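PDB 3S9V: abietadiene synthase, chloroplastic from Abies grandis, which is a chloroplast enzyme of the terpene synthase family, a largely helical protein with an N-terminal terpene synthase domain and a metal-binding domain. Local coordinates for residues 435-447 and 458-471. Residues are numbered along the deposited sequence; the frame is centred on the assembly and turned at random.
Sequences RSYIENYGPDDVW and ISNEKYLELAKLDF
Tyr441 and the backbone of residues 458-460 share the main polar contact. Tyr441 OH gives its proton to Ile458 O at 2.7 Å, from 22° off the carbonyl plane. Tyr441 OH also accepts from Asn460 N at 3.0 Å, and these two bonds fix the hydroxyl just before helix 461-491 begins. Trp447 NE1 makes a weak bond to Ser459 OG at 3.4 Å. Water 1 joins Ser459 OG (2.6 Å) to Gly442 O (2.7 Å).

The contact joins two consecutive helices of the largely helical terpene synthase fold. Helix 430-440 ends, and a loop and a small antiparallel pair of strands, 447-448 and 452-453, follow. Segments 435-440 and 461-471 run roughly antiparallel, at 139°, their axes 10.3 Å apart.

Apolar side chains pack between the segments. Ile438 is a knob in a hole formed by Leu464, Ala467, Lys468 and Phe471. With Ile438 CG1 anti to the carbonyl carbon (chi1 -76°) and the chain extended beyond it, Ile438 CD1 comes within 3.9 Å of Phe471 CB. Leu464 CB meets the edge of the Tyr441 ring, 3.8 Å from Tyr441 CD2, while Leu464 CD2 touches the Pro443 ring. The Arg435 chain passes Phe471, with the guanidinium nearly perpendicular to the ring. Arg435 NH2 makes a weak bond, within a salt bridge, to Glu439 OE2, and Arg435 NH1 is hydrogen-bonded to Gln782 O.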
loop_
_atom_site.group_PDB
_atom_site.type_symbol
_atom_site.label_atom_id
_atom_site.label_comp_id
_atom_site.label_asym_id
_atom_site.label_seq_id
_atom_site.Cartn_x
_atom_site.Cartn_y
_atom_site.Cartn_z
ATOM N N ARG A 435 5.013 10.581 1.940
ATOM C CA ARG A 435 5.825 11.494 1.145
ATOM C C ARG A 435 6.215 10.820 -0.147
ATOM O O ARG A 435 6.177 11.437 -1.210
ATOM C CB ARG A 435 7.095 11.929 1.888
ATOM C CG ARG A 435 7.806 13.104 1.214
ATOM C CD ARG A 435 8.992 13.584 2.024
ATOM N NE ARG A 435 9.328 14.982 1.759
ATOM C CZ ARG A 435 9.749 15.437 0.586
ATOM N NH1 ARG A 435 10.033 16.722 0.436
ATOM N NH2 ARG A 435 9.886 14.606 -0.438
ATOM N N SER A 436 6.581 9.549 -0.052
ATOM C CA SER A 436 6.992 8.793 -1.229
ATOM C C SER A 436 5.875 8.758 -2.274
ATOM O O SER A 436 6.079 9.117 -3.437
ATOM C CB SER A 436 7.370 7.364 -0.829
ATOM O OG SER A 436 7.901 6.637 -1.923
ATOM N N TYR A 437 4.687 8.346 -1.853
ATOM C CA TYR A 437 3.581 8.254 -2.785
ATOM C C TYR A 437 3.152 9.614 -3.333
ATOM O O TYR A 437 2.763 9.727 -4.496
ATOM C CB TYR A 437 2.393 7.534 -2.143
ATOM C CG TYR A 437 1.446 6.967 -3.171
ATOM C CD1 TYR A 437 1.921 6.155 -4.203
ATOM C CD2 TYR A 437 0.084 7.253 -3.133
ATOM C CE1 TYR A 437 1.061 5.647 -5.168
ATOM C CE2 TYR A 437 -0.785 6.745 -4.101
ATOM C CZ TYR A 437 -0.288 5.948 -5.109
ATOM O OH TYR A 437 -1.136 5.457 -6.069
ATOM N N ILE A 438 3.226 10.644 -2.498
ATOM C CA ILE A 438 2.865 11.987 -2.927
ATOM C C ILE A 438 3.703 12.368 -4.153
ATOM O O ILE A 438 3.235 13.081 -5.040
ATOM C CB ILE A 438 3.089 13.010 -1.779
ATOM C CG1 ILE A 438 1.964 12.864 -0.758
ATOM C CG2 ILE A 438 3.176 14.441 -2.325
ATOM C CD1 ILE A 438 2.024 13.852 0.374
ATOM N N GLU A 439 4.932 11.871 -4.214
ATOM C CA GLU A 439 5.804 12.180 -5.344
ATOM C C GLU A 439 5.674 11.219 -6.526
ATOM O O GLU A 439 5.975 11.596 -7.657
ATOM C CB GLU A 439 7.261 12.236 -4.886
ATOM C CG GLU A 439 7.513 13.346 -3.882
ATOM C CD GLU A 439 8.954 13.413 -3.420
ATOM O OE1 GLU A 439 9.483 12.369 -2.978
ATOM O OE2 GLU A 439 9.549 14.513 -3.492
ATOM N N ASN A 440 5.217 9.996 -6.268
ATOM C CA ASN A 440 5.061 9.002 -7.326
ATOM C C ASN A 440 3.640 8.904 -7.872
ATOM O O ASN A 440 3.419 8.335 -8.943
ATOM C CB ASN A 440 5.495 7.618 -6.826
ATOM C CG ASN A 440 6.984 7.542 -6.521
ATOM O OD1 ASN A 440 7.817 7.824 -7.375
ATOM N ND2 ASN A 440 7.321 7.156 -5.297
ATOM N N TYR A 441 2.677 9.458 -7.144
ATOM C CA TYR A 441 1.279 9.400 -7.561
ATOM C C TYR A 441 0.964 10.211 -8.820
ATOM O O TYR A 441 1.246 11.413 -8.885
ATOM C CB TYR A 441 0.379 9.863 -6.417
ATOM C CG TYR A 441 -1.088 9.897 -6.761
ATOM C CD1 TYR A 441 -1.774 8.730 -7.089
ATOM C CD2 TYR A 441 -1.793 11.100 -6.768
ATOM C CE1 TYR A 441 -3.132 8.760 -7.412
ATOM C CE2 TYR A 441 -3.149 11.141 -7.094
ATOM C CZ TYR A 441 -3.809 9.967 -7.412
ATOM O OH TYR A 441 -5.152 10.002 -7.710
ATOM N N GLY A 442 0.370 9.543 -9.809
ATOM C CA GLY A 442 0.002 10.195 -11.058
ATOM C C GLY A 442 -1.478 10.535 -11.045
ATOM O O GLY A 442 -2.314 9.648 -11.237
ATOM N N PRO A 443 -1.835 11.819 -10.841
ATOM C CA PRO A 443 -3.222 12.297 -10.788
ATOM C C PRO A 443 -3.986 12.186 -12.104
ATOM O O PRO A 443 -5.218 12.206 -12.125
ATOM C CB PRO A 443 -3.064 13.743 -10.328
ATOM C CG PRO A 443 -1.808 14.151 -11.019
ATOM C CD PRO A 443 -0.893 12.952 -10.789
ATOM N N ASP A 444 -3.253 12.062 -13.200
ATOM C CA ASP A 444 -3.892 11.949 -14.497
ATOM C C ASP A 444 -3.454 10.704 -15.260
ATOM O O ASP A 444 -3.375 10.710 -16.477
ATOM C CB ASP A 444 -3.630 13.221 -15.316
ATOM C CG ASP A 444 -2.182 13.639 -15.284
ATOM O OD1 ASP A 444 -1.898 14.814 -15.599
ATOM O OD2 ASP A 444 -1.327 12.789 -14.949
ATOM N N ASP A 445 -3.160 9.634 -14.533
ATOM C CA ASP A 445 -2.774 8.388 -15.175
ATOM C C ASP A 445 -4.019 7.793 -15.822
ATOM O O ASP A 445 -5.135 8.007 -15.353
ATOM C CB ASP A 445 -2.230 7.373 -14.158
ATOM C CG ASP A 445 -0.832 7.715 -13.658
ATOM O OD1 ASP A 445 -0.003 8.213 -14.453
ATOM O OD2 ASP A 445 -0.557 7.459 -12.467
ATOM N N VAL A 446 -3.822 7.067 -16.913
ATOM C CA VAL A 446 -4.917 6.402 -17.594
ATOM C C VAL A 446 -4.679 4.918 -17.370
ATOM O O VAL A 446 -3.672 4.538 -16.774
ATOM C CB VAL A 446 -4.937 6.699 -19.104
ATOM C CG1 VAL A 446 -5.502 8.084 -19.345
ATOM C CG2 VAL A 446 -3.535 6.571 -19.681
ATOM N N TRP A 447 -5.597 4.083 -17.837
ATOM C CA TRP A 447 -5.464 2.646 -17.645
ATOM C C TRP A 447 -5.630 1.947 -18.979
ATOM O O TRP A 447 -6.287 2.469 -19.878
ATOM C CB TRP A 447 -6.514 2.148 -16.642
ATOM C CG TRP A 447 -6.481 2.896 -15.328
ATOM C CD1 TRP A 447 -6.833 4.203 -15.115
ATOM C CD2 TRP A 447 -6.003 2.401 -14.067
ATOM N NE1 TRP A 447 -6.596 4.550 -13.807
ATOM C CE2 TRP A 447 -6.086 3.464 -13.141
ATOM C CE3 TRP A 447 -5.509 1.161 -13.635
ATOM C CZ2 TRP A 447 -5.693 3.329 -11.802
ATOM C CZ3 TRP A 447 -5.115 1.025 -12.306
ATOM C CH2 TRP A 447 -5.211 2.109 -11.404
ATOM N N ILE A 458 -9.981 7.194 -8.853
ATOM C CA ILE A 458 -8.717 6.604 -8.421
ATOM C C ILE A 458 -7.589 7.562 -8.816
ATOM O O ILE A 458 -6.676 7.820 -8.029
ATOM C CB ILE A 458 -8.453 5.236 -9.072
ATOM C CG1 ILE A 458 -9.610 4.278 -8.771
ATOM C CG2 ILE A 458 -7.148 4.663 -8.533
ATOM C CD1 ILE A 458 -9.490 2.930 -9.453
ATOM N N SER A 459 -7.671 8.075 -10.043
ATOM C CA SER A 459 -6.699 9.028 -10.585
ATOM C C SER A 459 -7.422 10.369 -10.583
ATOM O O SER A 459 -8.318 10.607 -11.395
ATOM C CB SER A 459 -6.304 8.648 -12.018
ATOM O OG SER A 459 -5.675 7.377 -12.059
ATOM N N ASN A 460 -7.023 11.242 -9.668
ATOM C CA ASN A 460 -7.683 12.528 -9.519
ATOM C C ASN A 460 -6.740 13.571 -8.925
ATOM O O ASN A 460 -5.998 13.289 -7.988
ATOM C CB ASN A 460 -8.903 12.336 -8.609
ATOM C CG ASN A 460 -9.742 13.583 -8.475
ATOM O OD1 ASN A 460 -9.281 14.606 -7.976
ATOM N ND2 ASN A 460 -10.993 13.503 -8.919
ATOM N N GLU A 461 -6.789 14.779 -9.477
ATOM C CA GLU A 461 -5.964 15.890 -9.016
ATOM C C GLU A 461 -6.294 16.302 -7.578
ATOM O O GLU A 461 -5.432 16.796 -6.853
ATOM C CB GLU A 461 -6.166 17.097 -9.934
ATOM C CG GLU A 461 -5.698 16.898 -11.366
ATOM C CD GLU A 461 -4.216 17.158 -11.537
ATOM O OE1 GLU A 461 -3.729 17.071 -12.685
ATOM O OE2 GLU A 461 -3.540 17.454 -10.525
ATOM N N LYS A 462 -7.540 16.101 -7.169
ATOM C CA LYS A 462 -7.966 16.484 -5.829
ATOM C C LYS A 462 -7.334 15.692 -4.686
ATOM O O LYS A 462 -7.072 16.252 -3.623
ATOM C CB LYS A 462 -9.494 16.437 -5.740
ATOM C CG LYS A 462 -10.142 17.481 -6.626
ATOM C CD LYS A 462 -11.653 17.497 -6.520
ATOM C CE LYS A 462 -12.219 18.630 -7.372
ATOM N NZ LYS A 462 -13.707 18.605 -7.440
ATOM N N TYR A 463 -7.088 14.399 -4.891
ATOM C CA TYR A 463 -6.461 13.597 -3.851
ATOM C C TYR A 463 -5.059 14.155 -3.611
ATOM O O TYR A 463 -4.663 14.401 -2.476
ATOM C CB TYR A 463 -6.320 12.127 -4.275
ATOM C CG TYR A 463 -7.603 11.335 -4.401
ATOM C CD1 TYR A 463 -8.647 11.504 -3.494
ATOM C CD2 TYR A 463 -7.742 10.360 -5.388
ATOM C CE1 TYR A 463 -9.797 10.720 -3.563
ATOM C CE2 TYR A 463 -8.884 9.566 -5.468
ATOM C CZ TYR A 463 -9.910 9.751 -4.552
ATOM O OH TYR A 463 -11.049 8.976 -4.626
ATOM N N LEU A 464 -4.316 14.345 -4.698
ATOM C CA LEU A 464 -2.949 14.841 -4.632
ATOM C C LEU A 464 -2.857 16.261 -4.086
ATOM O O LEU A 464 -1.946 16.584 -3.320
ATOM C CB LEU A 464 -2.297 14.786 -6.017
ATOM C CG LEU A 464 -0.812 15.161 -6.018
ATOM C CD1 LEU A 464 -0.062 14.298 -5.000
ATOM C CD2 LEU A 464 -0.233 14.983 -7.403
ATOM N N GLU A 465 -3.793 17.111 -4.486
ATOM C CA GLU A 465 -3.801 18.484 -4.015
ATOM C C GLU A 465 -3.968 18.476 -2.500
ATOM O O GLU A 465 -3.258 19.181 -1.783
ATOM C CB GLU A 465 -4.952 19.255 -4.662
ATOM C CG GLU A 465 -5.022 20.719 -4.269
ATOM C CD GLU A 465 -6.143 21.459 -4.974
ATOM O OE1 GLU A 465 -6.258 22.688 -4.771
ATOM O OE2 GLU A 465 -6.906 20.816 -5.729
ATOM N N LEU A 466 -4.902 17.667 -2.013
ATOM C CA LEU A 466 -5.143 17.589 -0.579
ATOM C C LEU A 466 -3.960 16.972 0.163
ATOM O O LEU A 466 -3.606 17.425 1.248
ATOM C CB LEU A 466 -6.401 16.775 -0.296
ATOM C CG LEU A 466 -6.719 16.577 1.179
ATOM C CD1 LEU A 466 -6.908 17.938 1.853
ATOM C CD2 LEU A 466 -7.972 15.724 1.310
ATOM N N ALA A 467 -3.354 15.944 -0.428
ATOM C CA ALA A 467 -2.209 15.264 0.175
ATOM C C ALA A 467 -1.029 16.216 0.396
ATOM O O ALA A 467 -0.319 16.122 1.402
ATOM C CB ALA A 467 -1.770 14.099 -0.707
ATOM N N LYS A 468 -0.811 17.124 -0.551
ATOM C CA LYS A 468 0.287 18.071 -0.434
ATOM C C LYS A 468 -0.024 19.150 0.603
ATOM O O LYS A 468 0.797 19.440 1.480
ATOM C CB LYS A 468 0.588 18.701 -1.799
ATOM C CG LYS A 468 1.148 17.715 -2.816
ATOM C CD LYS A 468 1.522 18.403 -4.125
ATOM C CE LYS A 468 2.205 17.433 -5.076
ATOM N NZ LYS A 468 2.489 18.061 -6.398
ATOM N N LEU A 469 -1.211 19.734 0.511
ATOM C CA LEU A 469 -1.609 20.768 1.456
ATOM C C LEU A 469 -1.614 20.231 2.887
ATOM O O LEU A 469 -1.169 20.904 3.816
ATOM C CB LEU A 469 -3.006 21.302 1.106
ATOM C CG LEU A 469 -3.125 22.227 -0.112
ATOM C CD1 LEU A 469 -4.587 22.456 -0.463
ATOM C CD2 LEU A 469 -2.440 23.553 0.192
ATOM N N ASP A 470 -2.110 19.012 3.061
ATOM C CA ASP A 470 -2.196 18.418 4.389
ATOM C C ASP A 470 -0.822 18.043 4.923
ATOM O O ASP A 470 -0.541 18.236 6.109
ATOM C CB ASP A 470 -3.112 17.185 4.364
ATOM C CG ASP A 470 -3.504 16.708 5.767
ATOM O OD1 ASP A 470 -4.010 17.531 6.563
ATOM O OD2 ASP A 470 -3.314 15.508 6.070
ATOM N N PHE A 471 0.034 17.518 4.049
ATOM C CA PHE A 471 1.374 17.126 4.461
ATOM C C PHE A 471 2.200 18.318 4.924
ATOM O O PHE A 471 2.914 18.229 5.927
ATOM C CB PHE A 471 2.100 16.414 3.324
ATOM C CG PHE A 471 3.455 15.892 3.704
ATOM C CD1 PHE A 471 4.566 16.729 3.695
ATOM C CD2 PHE A 471 3.621 14.558 4.080
ATOM C CE1 PHE A 471 5.824 16.245 4.052
ATOM C CE2 PHE A 471 4.873 14.062 4.441
ATOM C CZ PHE A 471 5.978 14.909 4.426
HETATM O O HOH W 1 -3.518 7.288 -10.632
#